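Local coordinates for histidine-containing phosphotransfer protein 2 (Oryza sativa, PDB 1YVI), which relays phosphoryl groups between cytokinin sensor histidine kinases and B-type response regulators, acting as a positive regulator of cytokinin signalling in rice, at residues Ser16-Gly21 / Glu25-Leu30; Asp55-Glu60 / Asp76-Gln81; Thr63-Pro68 / Gly112-Leu117; Ala91-Phe96 / Arg121-Asp126. All blocks are in the same frame, centred on the assembly; numbering follows the deposited sequence.

Contact 1: residues Ser16-Gly21 / Glu25-Leu30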
# COMPACT_ATOMS: atom_id res chain seq x y z
N SER A 16 4.67 5.69 14.70
CA SER A 16 5.81 5.85 13.80
C SER A 16 5.39 5.76 12.31
O SER A 16 6.00 6.39 11.45
CB SER A 16 6.89 4.83 14.16
OG SER A 16 6.56 3.57 13.56
N MET A 17 4.37 4.97 11.98
CA MET A 17 3.90 4.93 10.59
C MET A 17 3.41 6.32 10.16
O MET A 17 3.68 6.73 9.04
CB MET A 17 2.83 3.88 10.41
CG MET A 17 3.38 2.48 10.53
SD MET A 17 2.11 1.29 10.93
CE MET A 17 0.96 1.50 9.58
N PHE A 18 2.66 7.01 11.03
CA PHE A 18 2.18 8.34 10.70
C PHE A 18 3.34 9.34 10.75
O PHE A 18 3.42 10.27 9.91
CB PHE A 18 1.08 8.87 11.67
CG PHE A 18 -0.27 8.22 11.52
CD1 PHE A 18 -0.59 7.07 12.25
CD2 PHE A 18 -1.25 8.78 10.68
CE1 PHE A 18 -1.88 6.44 12.15
CE2 PHE A 18 -2.54 8.18 10.56
CZ PHE A 18 -2.85 7.01 11.29
N SER A 19 4.22 9.21 11.75
CA SER A 19 5.26 10.26 11.92
C SER A 19 6.31 10.16 10.82
O SER A 19 6.95 11.17 10.46
CB SER A 19 5.87 10.26 13.34
OG SER A 19 6.69 9.14 13.49
N GLN A 20 6.49 8.95 10.27
CA GLN A 20 7.39 8.76 9.12
C GLN A 20 6.78 9.05 7.74
O GLN A 20 7.42 8.90 6.71
CB GLN A 20 7.99 7.37 9.16
CG GLN A 20 8.93 7.22 10.35
CD GLN A 20 9.35 5.80 10.61
OE1 GLN A 20 9.04 4.90 9.84
NE2 GLN A 20 10.06 5.59 11.71
N GLY A 21 5.52 9.45 7.74
CA GLY A 21 4.83 9.78 6.50
C GLY A 21 4.30 8.62 5.67
O GLY A 21 3.90 8.84 4.55
N GLU A 25 -4.30 10.47 6.87
CA GLU A 25 -5.60 10.47 7.58
C GLU A 25 -6.55 9.35 7.17
O GLU A 25 -7.37 8.93 7.98
CB GLU A 25 -6.32 11.84 7.44
CG GLU A 25 -6.79 12.14 5.98
CD GLU A 25 -7.10 13.60 5.70
OE1 GLU A 25 -7.67 14.29 6.60
OE2 GLU A 25 -6.78 14.06 4.57
N GLN A 26 -6.46 8.87 5.93
CA GLN A 26 -7.38 7.82 5.49
C GLN A 26 -7.14 6.56 6.33
O GLN A 26 -8.03 5.79 6.53
CB GLN A 26 -7.27 7.50 3.99
CG GLN A 26 -7.53 8.71 3.13
CD GLN A 26 -8.88 9.32 3.47
OE1 GLN A 26 -9.86 8.59 3.67
NE2 GLN A 26 -8.93 10.66 3.57
N PHE A 27 -5.91 6.36 6.80
CA PHE A 27 -5.64 5.16 7.59
C PHE A 27 -6.24 5.33 9.00
O PHE A 27 -6.77 4.38 9.61
CB PHE A 27 -4.14 4.87 7.66
CG PHE A 27 -3.80 3.68 8.48
CD1 PHE A 27 -3.97 2.37 7.95
CD2 PHE A 27 -3.34 3.83 9.76
CE1 PHE A 27 -3.70 1.26 8.72
CE2 PHE A 27 -3.06 2.71 10.55
CZ PHE A 27 -3.24 1.42 10.03
N GLN A 28 -6.10 6.54 9.53
CA GLN A 28 -6.76 6.91 10.78
C GLN A 28 -8.28 6.63 10.69
O GLN A 28 -8.85 6.01 11.58
CB GLN A 28 -6.43 8.35 11.16
CG GLN A 28 -7.03 8.79 12.47
CD GLN A 28 -7.92 10.01 12.26
OE1 GLN A 28 -9.12 9.87 11.94
NE2 GLN A 28 -7.34 11.20 12.42
N GLN A 29 -8.91 7.00 9.58
CA GLN A 29 -10.34 6.72 9.38
C GLN A 29 -10.73 5.24 9.34
O GLN A 29 -11.84 4.90 9.73
CB GLN A 29 -10.87 7.43 8.14
CG GLN A 29 -11.08 8.96 8.35
CD GLN A 29 -11.08 9.75 7.04
OE1 GLN A 29 -10.61 10.89 6.99
NE2 GLN A 29 -11.61 9.15 5.98
N LEU A 30 -9.82 4.36 8.89
CA LEU A 30 -10.03 2.91 8.96
C LEU A 30 -10.15 2.47 10.41
O LEU A 30 -10.95 1.59 10.73
CB LEU A 30 -8.85 2.11 8.39
CG LEU A 30 -8.61 2.02 6.89
CD1 LEU A 30 -7.50 1.01 6.69
CD2 LEU A 30 -9.89 1.59 6.21

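Contact 2: residues Asp55-Glu60 / Asp76-Gln81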
# COMPACT_ATOMS: atom_id res chain seq x y z
N ASP A 55 0.14 -6.22 -4.36
CA ASP A 55 1.13 -7.15 -4.89
C ASP A 55 0.68 -7.76 -6.23
O ASP A 55 1.47 -7.88 -7.19
CB ASP A 55 1.37 -8.26 -3.86
CG ASP A 55 2.20 -9.39 -4.45
OD1 ASP A 55 3.41 -9.19 -4.62
OD2 ASP A 55 1.61 -10.43 -4.81
N ARG A 56 -0.58 -8.14 -6.31
CA ARG A 56 -1.17 -8.65 -7.56
C ARG A 56 -1.11 -7.62 -8.68
O ARG A 56 -0.78 -7.94 -9.85
CB ARG A 56 -2.64 -9.03 -7.32
CG ARG A 56 -3.29 -9.63 -8.52
CD ARG A 56 -4.77 -9.92 -8.33
NE ARG A 56 -5.48 -8.80 -7.73
CZ ARG A 56 -6.02 -7.80 -8.41
NH1 ARG A 56 -5.94 -7.74 -9.74
NH2 ARG A 56 -6.64 -6.85 -7.75
N ILE A 57 -1.49 -6.38 -8.38
CA ILE A 57 -1.49 -5.35 -9.42
C ILE A 57 -0.07 -4.98 -9.87
O ILE A 57 0.15 -4.71 -11.04
CB ILE A 57 -2.22 -4.06 -8.91
CG1 ILE A 57 -3.72 -4.29 -8.79
CG2 ILE A 57 -2.01 -2.85 -9.89
CD1 ILE A 57 -4.38 -3.35 -7.76
N ILE A 58 0.84 -4.82 -8.93
CA ILE A 58 2.25 -4.55 -9.28
C ILE A 58 2.73 -5.64 -10.25
O ILE A 58 3.33 -5.35 -11.30
CB ILE A 58 3.14 -4.52 -8.01
CG1 ILE A 58 2.82 -3.24 -7.21
CG2 ILE A 58 4.67 -4.70 -8.40
CD1 ILE A 58 3.42 -3.14 -5.82
N ASN A 59 2.43 -6.90 -9.94
CA ASN A 59 2.85 -8.00 -10.81
C ASN A 59 2.16 -7.96 -12.15
O ASN A 59 2.79 -8.26 -13.16
CB ASN A 59 2.60 -9.35 -10.16
CG ASN A 59 3.49 -9.57 -8.95
OD1 ASN A 59 4.58 -9.03 -8.87
ND2 ASN A 59 3.02 -10.42 -8.02
N GLU A 60 0.89 -7.55 -12.21
CA GLU A 60 0.21 -7.40 -13.53
C GLU A 60 0.82 -6.29 -14.38
O GLU A 60 0.92 -6.40 -15.61
CB GLU A 60 -1.31 -7.12 -13.42
CG GLU A 60 -2.10 -8.18 -12.69
CD GLU A 60 -2.43 -9.43 -13.50
OE1 GLU A 60 -1.95 -9.57 -14.65
OE2 GLU A 60 -3.18 -10.29 -12.95
N ASP A 76 -1.79 2.36 -17.44
CA ASP A 76 -2.31 3.55 -16.79
C ASP A 76 -3.54 3.15 -15.95
O ASP A 76 -3.69 3.58 -14.80
CB ASP A 76 -2.67 4.51 -17.93
CG ASP A 76 -2.75 5.96 -17.51
OD1 ASP A 76 -2.55 6.33 -16.34
OD2 ASP A 76 -3.08 6.77 -18.40
N ALA A 77 -4.44 2.36 -16.54
CA ALA A 77 -5.63 1.86 -15.80
C ALA A 77 -5.22 1.07 -14.54
O ALA A 77 -5.85 1.27 -13.53
CB ALA A 77 -6.49 0.97 -16.70
N TYR A 78 -4.24 0.15 -14.62
CA TYR A 78 -3.78 -0.58 -13.41
C TYR A 78 -3.17 0.32 -12.36
O TYR A 78 -3.41 0.16 -11.16
CB TYR A 78 -2.74 -1.65 -13.72
CG TYR A 78 -3.35 -2.98 -14.08
CD1 TYR A 78 -4.06 -3.73 -13.14
CD2 TYR A 78 -3.15 -3.53 -15.31
CE1 TYR A 78 -4.58 -4.99 -13.47
CE2 TYR A 78 -3.68 -4.76 -15.65
CZ TYR A 78 -4.36 -5.50 -14.72
OH TYR A 78 -4.91 -6.68 -15.14
N VAL A 79 -2.33 1.25 -12.80
CA VAL A 79 -1.76 2.25 -11.88
C VAL A 79 -2.89 3.06 -11.21
O VAL A 79 -2.84 3.39 -10.04
CB VAL A 79 -0.73 3.16 -12.68
CG1 VAL A 79 -0.33 4.40 -11.88
CG2 VAL A 79 0.51 2.25 -13.04
N HIS A 80 -3.93 3.39 -11.96
CA HIS A 80 -5.03 4.16 -11.43
C HIS A 80 -5.74 3.33 -10.36
O HIS A 80 -6.14 3.85 -9.33
CB HIS A 80 -6.01 4.48 -12.58
CG HIS A 80 -7.20 5.31 -12.16
ND1 HIS A 80 -8.45 4.76 -11.91
CD2 HIS A 80 -7.32 6.65 -11.93
CE1 HIS A 80 -9.28 5.72 -11.52
NE2 HIS A 80 -8.63 6.88 -11.55
N GLN A 81 -5.92 2.04 -10.61
CA GLN A 81 -6.51 1.15 -9.59
C GLN A 81 -5.66 1.15 -8.33
O GLN A 81 -6.22 1.16 -7.24
CB GLN A 81 -6.54 -0.30 -10.04
CG GLN A 81 -7.55 -0.62 -11.00
CD GLN A 81 -7.90 -2.12 -10.98
OE1 GLN A 81 -9.00 -2.49 -11.37
NE2 GLN A 81 -6.96 -2.97 -10.57

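Contact 3: residues Thr63-Pro68 / Gly112-Leu117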
# COMPACT_ATOMS: atom_id res chain seq x y z
N THR A 63 4.15 -7.49 -15.85
CA THR A 63 3.86 -8.32 -17.02
C THR A 63 3.52 -7.52 -18.25
O THR A 63 4.03 -7.83 -19.35
CB THR A 63 2.73 -9.35 -16.72
OG1 THR A 63 3.19 -10.19 -15.69
CG2 THR A 63 2.36 -10.19 -17.95
N LEU A 64 2.68 -6.50 -18.11
CA LEU A 64 2.36 -5.65 -19.23
C LEU A 64 3.61 -4.99 -19.79
O LEU A 64 3.77 -4.81 -21.05
CB LEU A 64 1.31 -4.59 -18.84
CG LEU A 64 -0.12 -5.03 -18.47
CD1 LEU A 64 -0.86 -3.81 -17.90
CD2 LEU A 64 -0.83 -5.55 -19.72
N LEU A 65 4.53 -4.63 -18.89
CA LEU A 65 5.76 -3.90 -19.29
C LEU A 65 6.85 -4.79 -19.89
O LEU A 65 7.85 -4.28 -20.44
CB LEU A 65 6.33 -3.14 -18.09
CG LEU A 65 5.46 -1.97 -17.58
CD1 LEU A 65 6.09 -1.36 -16.29
CD2 LEU A 65 5.30 -0.91 -18.69
N GLU A 66 6.65 -6.10 -19.79
CA GLU A 66 7.47 -7.16 -20.42
C GLU A 66 7.00 -7.47 -21.85
O GLU A 66 7.67 -8.20 -22.55
CB GLU A 66 7.46 -8.44 -19.54
CG GLU A 66 8.27 -8.22 -18.21
CD GLU A 66 8.03 -9.24 -17.07
OE1 GLU A 66 7.50 -10.36 -17.35
OE2 GLU A 66 8.40 -8.90 -15.87
N GLN A 67 5.88 -6.90 -22.32
CA GLN A 67 5.36 -7.31 -23.65
C GLN A 67 6.10 -6.64 -24.82
O GLN A 67 6.56 -5.52 -24.66
CB GLN A 67 3.87 -7.03 -23.79
CG GLN A 67 3.01 -7.72 -22.76
CD GLN A 67 3.28 -9.21 -22.69
OE1 GLN A 67 3.08 -9.93 -23.67
NE2 GLN A 67 3.77 -9.67 -21.52
N PRO A 68 6.21 -7.30 -25.99
CA PRO A 68 6.86 -6.63 -27.14
C PRO A 68 6.23 -5.28 -27.46
O PRO A 68 6.92 -4.30 -27.67
CB PRO A 68 6.61 -7.61 -28.32
CG PRO A 68 6.44 -8.91 -27.73
CD PRO A 68 5.79 -8.67 -26.35
N GLY A 112 10.48 4.39 -18.51
CA GLY A 112 9.99 5.26 -17.45
C GLY A 112 8.98 4.53 -16.53
O GLY A 112 9.01 4.69 -15.32
N CYS A 113 8.06 3.78 -17.12
CA CYS A 113 7.08 2.94 -16.39
C CYS A 113 7.84 1.93 -15.51
O CYS A 113 7.48 1.77 -14.34
CB CYS A 113 6.16 2.21 -17.38
SG CYS A 113 4.97 3.33 -18.19
N LEU A 114 8.89 1.31 -16.06
CA LEU A 114 9.69 0.34 -15.30
C LEU A 114 10.37 0.99 -14.12
O LEU A 114 10.39 0.42 -13.03
CB LEU A 114 10.67 -0.45 -16.20
CG LEU A 114 10.10 -1.60 -17.03
CD1 LEU A 114 11.14 -2.03 -18.12
CD2 LEU A 114 9.72 -2.80 -16.20
N MET A 115 10.89 2.19 -14.30
CA MET A 115 11.58 2.92 -13.21
C MET A 115 10.56 3.41 -12.21
O MET A 115 10.81 3.34 -10.99
CB MET A 115 12.37 4.13 -13.73
CG MET A 115 13.72 3.80 -14.43
SD MET A 115 14.65 5.37 -14.57
CE MET A 115 15.29 5.61 -12.89
N ALA A 116 9.39 3.80 -12.69
CA ALA A 116 8.30 4.20 -11.77
C ALA A 116 7.77 3.00 -10.92
O ALA A 116 7.49 3.14 -9.73
CB ALA A 116 7.14 4.89 -12.55
N LEU A 117 7.67 1.83 -11.57
CA LEU A 117 7.20 0.63 -10.89
C LEU A 117 8.19 0.19 -9.83
O LEU A 117 7.77 -0.26 -8.74
CB LEU A 117 6.95 -0.52 -11.87
CG LEU A 117 6.16 -1.72 -11.26
CD1 LEU A 117 4.72 -1.25 -10.83
CD2 LEU A 117 6.14 -2.79 -12.38

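Contact 4: residues Ala91-Phe96 / Arg121-Asp126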
# COMPACT_ATOMS: atom_id res chain seq x y z
N ALA A 91 -2.23 4.70 2.11
CA ALA A 91 -0.85 4.45 1.73
C ALA A 91 -0.43 5.61 0.84
O ALA A 91 -0.31 5.44 -0.38
CB ALA A 91 -0.77 3.13 0.98
N GLN A 92 -0.20 6.78 1.43
CA GLN A 92 -0.12 8.00 0.62
C GLN A 92 1.11 8.01 -0.30
O GLN A 92 1.09 8.61 -1.38
CB GLN A 92 -0.12 9.25 1.53
CG GLN A 92 1.19 9.49 2.30
CD GLN A 92 1.16 10.77 3.16
OE1 GLN A 92 0.30 11.61 2.99
NE2 GLN A 92 2.08 10.89 4.10
N LYS A 93 2.20 7.38 0.11
CA LYS A 93 3.42 7.44 -0.74
C LYS A 93 3.23 6.57 -1.99
O LYS A 93 3.63 6.93 -3.07
CB LYS A 93 4.66 7.00 0.08
CG LYS A 93 5.01 8.04 1.23
CD LYS A 93 6.24 7.66 1.92
CE LYS A 93 7.52 8.11 1.19
NZ LYS A 93 8.66 7.51 2.00
N VAL A 94 2.60 5.41 -1.83
CA VAL A 94 2.30 4.59 -3.00
C VAL A 94 1.37 5.43 -3.89
O VAL A 94 1.54 5.52 -5.10
CB VAL A 94 1.63 3.26 -2.57
CG1 VAL A 94 1.20 2.42 -3.79
CG2 VAL A 94 2.57 2.47 -1.65
N LYS A 95 0.37 6.06 -3.28
CA LYS A 95 -0.57 6.88 -4.04
C LYS A 95 0.17 7.98 -4.84
O LYS A 95 -0.12 8.17 -6.02
CB LYS A 95 -1.65 7.49 -3.08
CG LYS A 95 -2.60 8.40 -3.80
CD LYS A 95 -3.47 9.20 -2.86
CE LYS A 95 -2.66 10.29 -2.17
NZ LYS A 95 -3.39 10.83 -0.97
N PHE A 96 1.06 8.74 -4.20
CA PHE A 96 1.71 9.83 -4.94
C PHE A 96 2.60 9.34 -6.05
O PHE A 96 2.64 9.97 -7.11
CB PHE A 96 2.47 10.80 -4.03
CG PHE A 96 1.60 11.45 -3.02
CD1 PHE A 96 0.39 11.96 -3.40
CD2 PHE A 96 1.98 11.51 -1.70
CE1 PHE A 96 -0.46 12.54 -2.45
CE2 PHE A 96 1.14 12.10 -0.78
CZ PHE A 96 -0.06 12.60 -1.16
N ARG A 121 7.36 -0.30 -5.91
CA ARG A 121 7.73 -1.44 -5.08
C ARG A 121 8.41 -0.93 -3.82
O ARG A 121 8.08 -1.38 -2.71
CB ARG A 121 8.69 -2.33 -5.85
CG ARG A 121 7.99 -3.28 -6.78
CD ARG A 121 9.01 -4.37 -7.27
NE ARG A 121 8.38 -5.07 -8.37
CZ ARG A 121 8.54 -4.75 -9.66
NH1 ARG A 121 9.37 -3.77 -10.02
NH2 ARG A 121 7.90 -5.46 -10.60
N ASN A 122 9.32 0.05 -3.97
CA ASN A 122 10.05 0.61 -2.77
C ASN A 122 9.03 1.07 -1.71
O ASN A 122 9.11 0.68 -0.54
CB ASN A 122 10.94 1.78 -3.17
CG ASN A 122 12.12 1.33 -4.05
OD1 ASN A 122 12.34 0.12 -4.23
ND2 ASN A 122 12.85 2.29 -4.60
N ASP A 123 8.07 1.90 -2.13
CA ASP A 123 7.06 2.46 -1.20
C ASP A 123 6.12 1.38 -0.67
O ASP A 123 5.76 1.40 0.49
CB ASP A 123 6.24 3.56 -1.91
CG ASP A 123 7.07 4.86 -2.14
OD1 ASP A 123 7.98 5.22 -1.34
OD2 ASP A 123 6.76 5.53 -3.12
N PHE A 124 5.73 0.43 -1.53
CA PHE A 124 4.87 -0.67 -1.09
C PHE A 124 5.59 -1.54 -0.05
O PHE A 124 5.00 -1.94 0.96
CB PHE A 124 4.44 -1.53 -2.29
CG PHE A 124 3.72 -2.78 -1.91
CD1 PHE A 124 2.49 -2.69 -1.24
CD2 PHE A 124 4.26 -4.02 -2.15
CE1 PHE A 124 1.81 -3.85 -0.85
CE2 PHE A 124 3.60 -5.18 -1.74
CZ PHE A 124 2.37 -5.09 -1.11
N TYR A 125 6.84 -1.90 -0.32
CA TYR A 125 7.55 -2.76 0.64
C TYR A 125 7.85 -2.10 1.97
O TYR A 125 7.92 -2.80 3.00
CB TYR A 125 8.81 -3.43 0.00
CG TYR A 125 8.35 -4.55 -0.93
CD1 TYR A 125 7.83 -5.75 -0.38
CD2 TYR A 125 8.34 -4.40 -2.32
CE1 TYR A 125 7.34 -6.81 -1.19
CE2 TYR A 125 7.82 -5.48 -3.18
CZ TYR A 125 7.34 -6.65 -2.59
OH TYR A 125 6.86 -7.67 -3.37
N ASP A 126 8.13 -0.78 1.95
CA ASP A 126 8.29 -0.03 3.22
C ASP A 126 7.02 -0.13 4.02
O ASP A 126 7.07 -0.37 5.22
CB ASP A 126 8.46 1.48 3.00
CG ASP A 126 9.89 1.89 2.66
OD1 ASP A 126 10.81 1.04 2.73
OD2 ASP A 126 10.06 3.07 2.26
O HOH W 1 7.96 4.81 1.57

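Contact 1: residues Ser16-Gly21 / Glu25-Leu30
The rings of Phe18 and Phe27 meet obliquely, with planes 56° apart and centroids 5.8 Å from each other; Phe18 CE1 comes to the rim of the Phe27 ring, in its plane, while the backbone N of Gln28 lies at the edge of the Phe18 ring. This is a helix-loop-helix connection: helix 2-19 ends, three residues intervene between the segments, and helix 25-34 leads away. Gly21, with positive phi (80°), closes the first helix in a Schellman motif.

Phe18 does most of the touching, its CZ standing 3.6 Å from Phe27 CD2. In Phe27, CG lies anti to the backbone N (chi1 179°), which turns the ring back toward the first helix. The Phe18 ring also leans on the methylene of Gln28, while the amide end of that glutamine leads away. Shortening Phe18 to an alanine is likely to leave the CD2 edge of Phe27 and the Gln28 methylene without their apolar neighbour across the connection. Helix 110-142 adds Lys130 and Phe131 against Met17, and Met134 against Phe27. On that same side, Met17 CE is 4.2 Å from Phe27 CZ.

Contact 2: residues Asp55-Glu60 / Asp76-Gln81
Tyr78 receives Glu60 over one face of its ring: Glu60 CB stands 4.0 Å from the centroid, 21° off the normal, a CH-pi contact made by a methylene of an acidic residue. That CB is displaced toward the rim on the hydroxyl side, with Tyr78 CZ its nearest atom at 3.7 Å. The Glu60 chain bends at chi2 and carries the carboxylate alongside the ring, the two planes only 5° apart. Ile57 supplies the second contact; its CG2 branch reaches Tyr78 O at 3.6 Å and Tyr78 CD1 at 3.9 Å. With a serine at Tyr78 the Glu60 methylenes and Ile57 CG2 would probably lose their aromatic cover, and a gap would open between the two helices. The other branch of Ile57 ends in CD1, 3.8 Å from Gln81 NE2.

Behind this first shell are two antiparallel helices of the HPt four-helix bundle, 42-65 and 72-89, whose local axes approach to 9.8 Å at 163°. Ile61 and Leu64 of helix 42-65 also pack on Tyr78, and Leu82 lies against Ile57. On helix 72-89, Asp76 forms a salt bridge with Arg102 of helix 92-106, tying the tyrosine's helix to its next neighbour. His80, the predicted phosphorylation site, belongs to this same turn of helix but takes no part in the contact.

With no polar bond between the two segments, the contact rests on dispersion and CH-pi attraction: Glu60 touches through its methylenes, while Gln81 lays its amide nitrogen against the Ile57 methyl without a polar partner in the other segment.

Contact 3: residues Thr63-Pro68 / Gly112-Leu117
Leu65 and Leu114, their CA atoms 7.0 Å apart, are the nearest CA pair between residues 63-68, at the C-terminal part of helix 42-65 and beyond, and the early part of helix 110-142. The two helices belong to the HPt four-helix bundle, and this contact lies near one end of it, with its centre about 19 Å from the centre of the chain.

Leu65 carries the contact from its side, touching Cys113, Leu114 and Leu117. Its CG lies anti to the carbonyl carbon (chi1 -67°), which directs CG toward the other helix, where both methyls meet Cys113 CB. Leu65 CD2 presses on Cys113 CB at 3.5 Å, closer than ordinary van der Waals contact, and CD1 of the same leucine is 3.7 Å from that CB. Leu114, whose CB does not point at the other segment, still brings its CD2 to 3.9 Å from Leu65 CB. Farther along the helix, Leu117 CD2 reaches Leu65 CD1 at 4.2 Å.

Cys113 also packs against aromatic side chains of two other helices, Phe101 and Phe104 of helix 92-106 and Phe72 of helix 72-89. Arg110 NH1 hydrogen-bonds both Leu65 O and Gln67 O, joining the start of helix 110-142 to the backbone here. Within residues 63-68, Thr63 O is gripped by two donors from opposite faces of its carbonyl plane: Glu66 N at 3.2 Å, and Gln67 NE2 at 2.9 Å through an almost straight N-H (175°), with Thr63 O only 3° out of the Gln67 amide plane.

Contact 4: residues Ala91-Phe96 / Arg121-Asp126
Two antiparallel helices of the HPt four-helix bundle, 92-106 and 110-142, meet here, with local axes 8.7 Å apart at 168° and the CA atoms of Val94 and Asp123 only 5.5 Å from each other. The side chains of Val94 and Asp123 run past each other in opposite directions. The CG2 branch of Val94, anti to its carbonyl carbon, touches Asp123 CB and Phe124 N, both at 3.8 Å.

The side chain of Lys93 crosses that of Asp123 at about a right angle, its CB 3.9 Å from Asp123 CG. The bend at chi3 (82°) brings the ammonium near the carboxylate without forming a salt bridge: Lys93 NZ and Asp123 OD1 are 4.1 Å apart. A water bridges them instead, accepting from Lys93 NZ at 2.8 Å and donating both to Asp123 OD1 at 2.9 Å and to Asp126 OD2. Asp123 OD2 is hydrogen-bonded to Thr97 OG1, a hydroxyl it shares with Lys93 O, so each carboxylate oxygen has a partner; the nearby lysine would probably favour the ionised form.

Val94 packs on Ser86 of helix 72-89, and Phe124 on Ala54 and Ile58 of helix 42-65, placing the apolar side of the contact against the other two helices of the bundle.

How the contacts relate
Contacts 2, 3 and 4 join helices of the four-helix bundle, whereas contact 1 lies at the helix-loop-helix connection ahead of it. Contacts 2 and 3 share helix 42-65, have centres about 11 Å apart and touch directly, Tyr78 CD2 lying 3.5 Å from Leu64 CD1. Contact 4, about 13 Å from contact 2 between centres, meets it through Ile58 CD1 and Phe124 CD2, 3.9 Å apart, and shares helix 110-142 with contact 3. Contact 1 touches contact 4, where Gly21 O and Gln92 NE2, 2.8 Å apart, probably hydrogen-bond. The predicted phosphohistidine, His80, lies on a segment of contact 2, whose centre is about 23 Å from that of contact 1.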